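Local coordinates for protein putative glycoside hydrolase (Parabacteroides distasonis ATCC 8503, PDB 3GYC) that probably cleaves glycosidic bonds, as a putative glycoside hydrolase of the cellulase-like family with a TIM-barrel fold, at residues Ser15-Thr20 and Asp107-Leu112; Phe24-Arg29 and Glu37-Val42. All blocks are in the same frame, centred on the assembly; numbering follows the deposited sequence.

Contact 1: residues Ser15-Thr20 and Asp107-Leu112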
loop_
_atom_site.group_PDB
_atom_site.type_symbol
_atom_site.label_atom_id
_atom_site.label_comp_id
_atom_site.label_asym_id
_atom_site.label_seq_id
_atom_site.Cartn_x
_atom_site.Cartn_y
_atom_site.Cartn_z
ATOM N N SER A 15 -4.670 4.101 -19.666
ATOM C CA SER A 15 -5.613 3.527 -18.713
ATOM C C SER A 15 -5.021 3.398 -17.315
ATOM O O SER A 15 -3.855 3.023 -17.151
ATOM C CB SER A 15 -6.046 2.141 -19.175
ATOM O OG SER A 15 -6.919 2.260 -20.279
ATOM N N PRO A 16 -5.817 3.715 -16.292
ATOM C CA PRO A 16 -5.351 3.430 -14.972
ATOM C C PRO A 16 -5.179 1.921 -14.762
ATOM O O PRO A 16 -5.762 1.125 -15.452
ATOM C CB PRO A 16 -6.507 3.913 -14.085
ATOM C CG PRO A 16 -7.126 4.976 -14.828
ATOM C CD PRO A 16 -6.973 4.609 -16.283
ATOM N N ARG A 17 -4.402 1.552 -13.761
ATOM C CA ARG A 17 -4.258 0.171 -13.363
ATOM C C ARG A 17 -5.062 -0.157 -12.099
ATOM O O ARG A 17 -5.197 0.662 -11.181
ATOM C CB ARG A 17 -2.784 -0.213 -13.186
ATOM C CG ARG A 17 -2.079 -0.189 -14.465
ATOM C CD ARG A 17 -1.256 -1.406 -14.678
ATOM N NE ARG A 17 -0.652 -1.426 -15.991
ATOM C CZ ARG A 17 -0.191 -2.531 -16.581
ATOM N NH1 ARG A 17 -0.297 -3.726 -15.989
ATOM N NH2 ARG A 17 0.372 -2.442 -17.767
ATOM N N ALA A 18 -5.645 -1.354 -12.089
ATOM C CA ALA A 18 -6.375 -1.857 -10.932
ATOM C C ALA A 18 -5.334 -2.640 -10.129
ATOM O O ALA A 18 -4.795 -3.678 -10.568
ATOM C CB ALA A 18 -7.570 -2.735 -11.326
ATOM N N ILE A 19 -5.054 -2.111 -8.956
ATOM C CA ILE A 19 -3.958 -2.582 -8.077
ATOM C C ILE A 19 -4.448 -3.248 -6.801
ATOM O O ILE A 19 -5.545 -2.978 -6.330
ATOM C CB ILE A 19 -2.956 -1.380 -7.783
ATOM C CG1 ILE A 19 -1.650 -1.834 -7.141
ATOM C CG2 ILE A 19 -3.587 -0.255 -6.908
ATOM C CD1 ILE A 19 -0.520 -0.711 -7.190
ATOM N N THR A 20 -3.654 -4.184 -6.284
ATOM C CA THR A 20 -3.897 -4.769 -4.996
ATOM C C THR A 20 -2.574 -4.831 -4.161
ATOM O O THR A 20 -1.528 -5.058 -4.716
ATOM C CB THR A 20 -4.470 -6.175 -5.089
ATOM O OG1 THR A 20 -4.703 -6.610 -3.768
ATOM C CG2 THR A 20 -3.486 -7.190 -5.721
ATOM N N ASP A 107 1.636 -9.438 -17.790
ATOM C CA ASP A 107 1.502 -7.960 -17.873
ATOM C C ASP A 107 0.942 -7.335 -16.599
ATOM O O ASP A 107 0.070 -6.483 -16.662
ATOM C CB ASP A 107 0.663 -7.484 -19.086
ATOM C CG ASP A 107 0.568 -5.917 -19.172
ATOM O OD1 ASP A 107 1.513 -5.188 -18.696
ATOM O OD2 ASP A 107 -0.459 -5.394 -19.695
ATOM N N ILE A 108 1.402 -7.788 -15.449
ATOM C CA ILE A 108 1.021 -7.218 -14.164
ATOM C C ILE A 108 2.247 -6.367 -13.798
ATOM O O ILE A 108 3.400 -6.847 -13.878
ATOM C CB ILE A 108 0.786 -8.301 -13.098
ATOM C CG1 ILE A 108 -0.511 -9.078 -13.399
ATOM C CG2 ILE A 108 0.625 -7.702 -11.750
ATOM C CD1 ILE A 108 -0.626 -10.394 -12.685
ATOM N N LYS A 109 2.010 -5.107 -13.468
ATOM C CA LYS A 109 3.059 -4.182 -13.061
ATOM C C LYS A 109 3.115 -4.176 -11.524
ATOM O O LYS A 109 2.131 -4.457 -10.850
ATOM C CB LYS A 109 2.838 -2.763 -13.627
ATOM C CG LYS A 109 3.755 -2.361 -14.805
ATOM C CD LYS A 109 3.478 -2.933 -16.089
ATOM C CE LYS A 109 4.589 -2.585 -17.137
ATOM N NZ LYS A 109 4.772 -1.178 -17.660
ATOM N N VAL A 110 4.290 -3.909 -10.984
ATOM C CA VAL A 110 4.504 -4.007 -9.534
ATOM C C VAL A 110 5.073 -2.749 -8.891
ATOM O O VAL A 110 6.126 -2.260 -9.268
ATOM C CB VAL A 110 5.436 -5.223 -9.190
ATOM C CG1 VAL A 110 5.601 -5.329 -7.678
ATOM C CG2 VAL A 110 4.835 -6.508 -9.817
ATOM N N GLY A 111 4.365 -2.250 -7.893
ATOM C CA GLY A 111 4.851 -1.165 -7.089
ATOM C C GLY A 111 5.606 -1.754 -5.903
ATOM O O GLY A 111 5.102 -2.661 -5.225
ATOM N N LEU A 112 6.804 -1.225 -5.640
ATOM C CA LEU A 112 7.578 -1.696 -4.505
ATOM C C LEU A 112 7.432 -0.738 -3.338
ATOM O O LEU A 112 7.397 0.495 -3.507
ATOM C CB LEU A 112 9.050 -1.797 -4.875
ATOM C CG LEU A 112 9.390 -2.712 -6.035
ATOM C CD1 LEU A 112 10.937 -2.631 -6.254
ATOM C CD2 LEU A 112 8.876 -4.170 -5.856
#
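Arg17 reaches across from the first barrel strand and grips Asp107 with both terminal nitrogens. The charged half of this grip is a salt bridge: Arg17 NH2 lies 3.1 Å from Asp107 OD1, with a nearly straight N-H...O angle of 166°, and meets that oxygen on its syn side. The two flat groups stand almost perpendicular, 89° apart, although both acceptors stay close to the guanidinium plane. The other half is a bond to the backbone, Arg17 NH1 to Asp107 O at 2.9 Å, the donor sitting above the carbonyl plane. Asp107, with positive phi, is the C-prime residue of the Schellman motif that ends helix 95-105; with CG anti to the backbone N (chi1 -179°), its carboxylate and carbonyl both meet the guanidinium.

Packing comes from the aliphatic part of Lys109, whose CD lies over one guanidinium face, toward its rim, 3.6 Å from Arg17 NH2. Lys109 NZ, 4.6 Å from Arg17 NH2, bonds to Arg392 O; the Asp107 carboxylate probably offsets the like charges.

Arg17 spans the intervening strand 53-57 where the parallel barrel strands begin, and also bonds to Asn52 O and Leu393 O. A leucine in its place would probably leave the Asp107 carboxylate without its cationic mate and all three backbone oxygens without this donor. The buried guanidinium thus has its charge met by one carboxylate and its N-H groups by backbone oxygens.

Contact 2: residues Phe24-Arg29 and Glu37-Val42. With EDO (1,2-ethanediol), chain D.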
loop_
_atom_site.group_PDB
_atom_site.type_symbol
_atom_site.label_atom_id
_atom_site.label_comp_id
_atom_site.label_asym_id
_atom_site.label_seq_id
_atom_site.Cartn_x
_atom_site.Cartn_y
_atom_site.Cartn_z
ATOM N N PHE A 24 3.696 -8.050 2.495
ATOM C CA PHE A 24 4.728 -9.052 2.765
ATOM C C PHE A 24 4.101 -10.463 2.759
ATOM O O PHE A 24 4.804 -11.466 2.894
ATOM C CB PHE A 24 5.480 -8.711 4.071
ATOM C CG PHE A 24 4.621 -8.142 5.167
ATOM C CD1 PHE A 24 3.999 -8.979 6.098
ATOM C CD2 PHE A 24 4.449 -6.773 5.290
ATOM C CE1 PHE A 24 3.206 -8.412 7.147
ATOM C CE2 PHE A 24 3.675 -6.227 6.316
ATOM C CZ PHE A 24 3.056 -7.059 7.234
ATOM N N SER A 25 2.778 -10.555 2.502
ATOM C CA SER A 25 2.127 -11.851 2.444
ATOM C C SER A 25 2.586 -12.719 1.240
ATOM O O SER A 25 2.641 -13.932 1.348
ATOM C CB SER A 25 0.614 -11.689 2.447
ATOM O OG SER A 25 0.122 -11.025 3.601
ATOM N N TRP A 26 2.946 -12.093 0.116
ATOM C CA TRP A 26 3.360 -12.814 -1.062
ATOM C C TRP A 26 4.542 -13.753 -0.776
ATOM O O TRP A 26 4.656 -14.826 -1.397
ATOM C CB TRP A 26 3.722 -11.809 -2.218
ATOM C CG TRP A 26 5.002 -11.071 -1.958
ATOM C CD1 TRP A 26 5.156 -9.931 -1.253
ATOM C CD2 TRP A 26 6.318 -11.462 -2.373
ATOM N NE1 TRP A 26 6.489 -9.590 -1.178
ATOM C CE2 TRP A 26 7.217 -10.490 -1.887
ATOM C CE3 TRP A 26 6.820 -12.529 -3.087
ATOM C CZ2 TRP A 26 8.579 -10.566 -2.105
ATOM C CZ3 TRP A 26 8.144 -12.609 -3.308
ATOM C CH2 TRP A 26 9.023 -11.637 -2.822
ATOM N N LEU A 27 5.431 -13.329 0.121
ATOM C CA LEU A 27 6.598 -14.139 0.452
ATOM C C LEU A 27 6.350 -14.970 1.710
ATOM O O LEU A 27 6.784 -16.126 1.766
ATOM C CB LEU A 27 7.820 -13.225 0.652
ATOM C CG LEU A 27 9.163 -13.902 0.861
ATOM C CD1 LEU A 27 9.472 -14.831 -0.328
ATOM C CD2 LEU A 27 10.268 -12.806 1.130
ATOM N N GLU A 28 5.667 -14.401 2.695
ATOM C CA GLU A 28 5.503 -15.043 4.009
ATOM C C GLU A 28 4.419 -16.080 4.163
ATOM O O GLU A 28 4.590 -17.027 4.910
ATOM C CB GLU A 28 5.272 -13.975 5.066
ATOM C CG GLU A 28 6.562 -13.240 5.327
ATOM C CD GLU A 28 6.433 -12.139 6.350
ATOM O OE1 GLU A 28 5.778 -12.345 7.393
ATOM O OE2 GLU A 28 7.094 -11.087 6.168
ATOM N N ARG A 29 3.311 -15.890 3.446
ATOM C CA ARG A 29 2.129 -16.748 3.640
ATOM C C ARG A 29 2.131 -17.902 2.733
ATOM O O ARG A 29 1.316 -18.017 1.786
ATOM C CB ARG A 29 0.862 -15.911 3.517
ATOM C CG ARG A 29 0.683 -14.940 4.645
ATOM C CD ARG A 29 -0.773 -14.382 4.694
ATOM N NE ARG A 29 -1.753 -15.408 5.052
ATOM C CZ ARG A 29 -2.165 -15.706 6.280
ATOM N NH1 ARG A 29 -1.627 -15.168 7.354
ATOM N NH2 ARG A 29 -3.037 -16.685 6.446
ATOM N N GLU A 37 1.053 -20.048 -1.528
ATOM C CA GLU A 37 1.895 -21.177 -1.876
ATOM C C GLU A 37 2.144 -21.320 -3.376
ATOM O O GLU A 37 3.281 -21.565 -3.781
ATOM C CB GLU A 37 1.301 -22.465 -1.362
ATOM C CG GLU A 37 1.246 -22.609 0.152
ATOM C CD GLU A 37 0.434 -23.837 0.512
ATOM O OE1 GLU A 37 -0.813 -23.752 0.591
ATOM O OE2 GLU A 37 1.049 -24.907 0.697
ATOM N N ASP A 38 1.098 -21.166 -4.188
ATOM C CA ASP A 38 1.205 -21.317 -5.649
ATOM C C ASP A 38 0.988 -19.959 -6.303
ATOM O O ASP A 38 -0.158 -19.519 -6.498
ATOM C CB ASP A 38 0.181 -22.353 -6.140
ATOM C CG ASP A 38 0.333 -22.650 -7.619
ATOM O OD1 ASP A 38 0.984 -21.847 -8.336
ATOM O OD2 ASP A 38 -0.181 -23.683 -8.069
ATOM N N TRP A 39 2.086 -19.268 -6.586
ATOM C CA TRP A 39 2.013 -17.947 -7.174
ATOM C C TRP A 39 1.340 -17.904 -8.543
ATOM O O TRP A 39 0.655 -16.929 -8.842
ATOM C CB TRP A 39 3.391 -17.278 -7.299
ATOM C CG TRP A 39 4.046 -16.876 -6.032
ATOM C CD1 TRP A 39 3.451 -16.455 -4.881
ATOM C CD2 TRP A 39 5.462 -16.822 -5.797
ATOM N NE1 TRP A 39 4.413 -16.168 -3.928
ATOM C CE2 TRP A 39 5.653 -16.386 -4.477
ATOM C CE3 TRP A 39 6.575 -17.090 -6.587
ATOM C CZ2 TRP A 39 6.904 -16.180 -3.941
ATOM C CZ3 TRP A 39 7.828 -16.902 -6.046
ATOM C CH2 TRP A 39 7.985 -16.460 -4.740
ATOM N N ASP A 40 1.530 -18.922 -9.357
ATOM C CA ASP A 40 0.844 -18.998 -10.668
ATOM C C ASP A 40 -0.655 -19.066 -10.494
ATOM O O ASP A 40 -1.401 -18.296 -11.170
ATOM C CB ASP A 40 1.331 -20.172 -11.503
ATOM C CG ASP A 40 2.771 -19.980 -11.944
ATOM O OD1 ASP A 40 3.001 -19.127 -12.810
ATOM O OD2 ASP A 40 3.665 -20.660 -11.429
ATOM N N GLN A 41 -1.102 -19.898 -9.563
ATOM C CA GLN A 41 -2.537 -20.013 -9.344
ATOM C C GLN A 41 -3.126 -18.692 -8.825
ATOM O O GLN A 41 -4.161 -18.263 -9.329
ATOM C CB GLN A 41 -2.888 -21.162 -8.402
ATOM C CG GLN A 41 -4.401 -21.334 -8.121
ATOM C CD GLN A 41 -5.260 -21.506 -9.369
ATOM O OE1 GLN A 41 -4.768 -21.907 -10.445
ATOM N NE2 GLN A 41 -6.571 -21.238 -9.226
ATOM N N VAL A 42 -2.485 -18.057 -7.840
ATOM C CA VAL A 42 -3.073 -16.820 -7.288
ATOM C C VAL A 42 -2.933 -15.628 -8.251
ATOM O O VAL A 42 -3.808 -14.755 -8.287
ATOM C CB VAL A 42 -2.672 -16.530 -5.832
ATOM C CG1 VAL A 42 -3.084 -17.727 -4.970
ATOM C CG2 VAL A 42 -1.159 -16.258 -5.680
HETATM C C1 EDO D . -3.445 -18.281 10.114
HETATM O O1 EDO D . -3.822 -18.261 8.724
HETATM C C2 EDO D . -3.431 -16.880 10.655
HETATM O O2 EDO D . -2.839 -15.917 9.763
#
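Trp39 lays the edge of its indole against the backbone and ring of Trp26. Its CB points toward helix 25-28, and CG stands anti to the carbonyl carbon (chi1 -69°), which directs the ring to the short helix. Trp39 CD1 comes first, 4.0 Å from Trp26 O. Beyond it Trp39 NE1 donates to Trp26 O at 2.9 Å, with an N-H...O angle of 153°; the acceptor lies near the indole plane, while the donor is tilted from the carbonyl plane of Trp26. Trp39 CE2 passes 3.6 Å from Trp26 O, and Trp39 CZ2, still beside that oxygen, also touches Trp26 CE3 at 3.8 Å. At the far end Trp39 CH2 meets Trp26 CZ3 at 4.1 Å. The two six-membered rings form an oblique pair, their planes 40° apart.

In the TIM-barrel fold this is where the chain, having left the first strand, makes the short helix 25-28 and a loop before entering helix 39-48, which packs outside the barrel. Asp38 is the N-cap of that helix, its OD1 accepting from Gln41 N at 3.1 Å. Both indoles also touch helix 95-105, Trp26 at Leu96 and Trp39 at Asn95 and Lys102.

Trp26 has Leu27 CB over the centre of one ring face, and its own NE1 turns to Asp57. Arg29 carries its guanidinium away from Trp39 and holds a 1,2-ethanediol, probably from the crystallisation liquor, with Arg29 NH1 2.8 Å from EDO O2 and Arg29 NH2 2.9 Å from EDO O1. Asp81 also bonds this diol.

Overall arrangement
From the N terminus, the chain enters the barrel on strand 17-23 and runs directly into helix 25-28, so the first segments of the two contacts adjoin. Contact 2 closes first, after a loop of only seven residues, and fixes the start of helix 39-48 against the short helix. The chain then goes on through strand 53-57, the small antiparallel pair and helix 95-105 before 107-112 returns to close contact 1. The short loop therefore sits wholly within the long one, and the two do not cross. The centres of the two contacts are about 17 Å apart: contact 1 ties strands 17-23 and 109-113 near their starts, contact 2 the two helices that follow the first strand.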